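Local coordinates for sensory box/response regulator (Mycobacterium smegmatis, PDB 5YRP), which contains an EAL domain, a TIM-barrel-like module found in bacterial signalling proteins, and carries a magnesium ion in this structure, at residues A64-F68 and I80-I84. Residues are numbered along the deposited sequence; the frame is centred on the assembly and turned at random.
Sequences ACAEF and IVLRI
F68, A64 and C65 of helix 52-73 pack on L82 and I84 of strand 81-86 and on I80 just before it, joining an outer helix to the sheet in the TIM-barrel-like fold of the EAL domain. The helix segment runs nearly antiparallel to the strand, at 161°, with the axes 9.8 Å apart. Helix 52-73 is the connection of a beta-alpha-beta crossover between the parallel strands 21-29 and 81-86, and here it packs on the second strand. The contact is buried and apolar, and no hydrogen bond crosses it.

F68 and L82 form its centre. With CG of F68 anti to the backbone N (chi1 179°), the ring extends toward the strand. CB of L82 lies over one ring face, 3.9 Å from the centroid of the F68 ring, in a CH-pi contact displaced toward the rim. CD2 of L82 reaches back to CB of F68 at 3.6 Å. The same methyl lies 4.0 Å from CB of A64.

Farther along the strand, CD1 of I84 touches CB of A64 and SG of C65. The side chain of I84 is about 9 Å from the magnesium ion. R83 takes the other side of the strand and forms a salt bridge with E13. L109 adds to the packing around C65 and F68. Just before the strand, CE1 of F68 meets CG1 of I80 at 3.9 Å, and the ring edge at CZ of F68 faces O of I80 at 3.5 Å.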
loop_
_atom_site.group_PDB
_atom_site.type_symbol
_atom_site.label_atom_id
_atom_site.label_comp_id
_atom_site.label_asym_id
_atom_site.label_seq_id
_atom_site.Cartn_x
_atom_site.Cartn_y
_atom_site.Cartn_z
ATOM N N ALA A 64 8.260 -1.319 29.801
ATOM C CA ALA A 64 7.387 -2.404 29.348
ATOM C C ALA A 64 8.024 -3.751 29.646
ATOM O O ALA A 64 7.386 -4.630 30.218
ATOM C CB ALA A 64 7.102 -2.275 27.860
ATOM N N CYS A 65 9.286 -3.895 29.253
ATOM C CA CYS A 65 10.063 -5.106 29.518
ATOM C C CYS A 65 10.202 -5.387 31.010
ATOM O O CYS A 65 10.162 -6.536 31.435
ATOM C CB CYS A 65 11.449 -4.988 28.888
ATOM S SG CYS A 65 11.450 -5.091 27.084
ATOM N N ALA A 66 10.372 -4.330 31.795
ATOM C CA ALA A 66 10.462 -4.455 33.246
ATOM C C ALA A 66 9.159 -4.990 33.816
ATOM O O ALA A 66 9.150 -5.979 34.545
ATOM C CB ALA A 66 10.791 -3.112 33.872
ATOM N N GLU A 67 8.063 -4.322 33.467
ATOM C CA GLU A 67 6.719 -4.725 33.887
ATOM C C GLU A 67 6.359 -6.116 33.373
ATOM O O GLU A 67 5.656 -6.867 34.043
ATOM C CB GLU A 67 5.696 -3.693 33.395
ATOM C CG GLU A 67 4.233 -4.016 33.687
ATOM C CD GLU A 67 3.912 -4.120 35.167
ATOM O OE1 GLU A 67 4.691 -3.610 36.002
ATOM O OE2 GLU A 67 2.858 -4.706 35.491
ATOM N N PHE A 68 6.847 -6.447 32.183
ATOM C CA PHE A 68 6.590 -7.743 31.556
ATOM C C PHE A 68 7.248 -8.873 32.351
ATOM O O PHE A 68 6.617 -9.896 32.615
ATOM C CB PHE A 68 7.073 -7.713 30.094
ATOM C CG PHE A 68 6.877 -9.004 29.334
ATOM C CD1 PHE A 68 5.787 -9.831 29.569
ATOM C CD2 PHE A 68 7.775 -9.367 28.340
ATOM C CE1 PHE A 68 5.617 -11.008 28.856
ATOM C CE2 PHE A 68 7.609 -10.540 27.621
ATOM C CZ PHE A 68 6.528 -11.363 27.880
ATOM N N ILE A 80 3.690 -15.488 26.325
ATOM C CA ILE A 80 3.028 -14.542 25.434
ATOM C C ILE A 80 4.069 -13.579 24.893
ATOM O O ILE A 80 5.185 -13.517 25.400
ATOM C CB ILE A 80 1.934 -13.731 26.155
ATOM C CG1 ILE A 80 2.530 -12.922 27.312
ATOM C CG2 ILE A 80 0.845 -14.658 26.671
ATOM C CD1 ILE A 80 1.662 -11.771 27.761
ATOM N N VAL A 81 3.694 -12.822 23.872
ATOM C CA VAL A 81 4.591 -11.836 23.276
ATOM C C VAL A 81 4.270 -10.449 23.839
ATOM O O VAL A 81 3.118 -10.146 24.142
ATOM C CB VAL A 81 4.481 -11.831 21.734
ATOM C CG1 VAL A 81 5.469 -10.849 21.114
ATOM C CG2 VAL A 81 4.722 -13.228 21.178
ATOM N N LEU A 82 5.302 -9.625 23.989
ATOM C CA LEU A 82 5.140 -8.225 24.377
ATOM C C LEU A 82 5.421 -7.330 23.171
ATOM O O LEU A 82 6.559 -7.244 22.708
ATOM C CB LEU A 82 6.089 -7.872 25.521
ATOM C CG LEU A 82 6.007 -6.431 26.038
ATOM C CD1 LEU A 82 4.756 -6.215 26.875
ATOM C CD2 LEU A 82 7.249 -6.096 26.843
ATOM N N ARG A 83 4.381 -6.667 22.669
ATOM C CA ARG A 83 4.512 -5.789 21.510
ATOM C C ARG A 83 4.777 -4.350 21.930
ATOM O O ARG A 83 4.032 -3.784 22.726
ATOM C CB ARG A 83 3.264 -5.856 20.632
ATOM C CG ARG A 83 3.042 -7.225 20.010
ATOM C CD ARG A 83 2.232 -7.178 18.722
ATOM N NE ARG A 83 2.611 -8.290 17.850
ATOM C CZ ARG A 83 2.222 -9.554 18.006
ATOM N NH1 ARG A 83 1.417 -9.902 19.003
ATOM N NH2 ARG A 83 2.642 -10.481 17.155
ATOM N N ILE A 84 5.842 -3.768 21.387
ATOM C CA ILE A 84 6.239 -2.398 21.701
ATOM C C ILE A 84 6.417 -1.612 20.415
ATOM O O ILE A 84 7.110 -2.054 19.505
ATOM C CB ILE A 84 7.555 -2.377 22.497
ATOM C CG1 ILE A 84 7.340 -3.016 23.872
ATOM C CG2 ILE A 84 8.075 -0.953 22.660
ATOM C CD1 ILE A 84 8.564 -3.709 24.412
#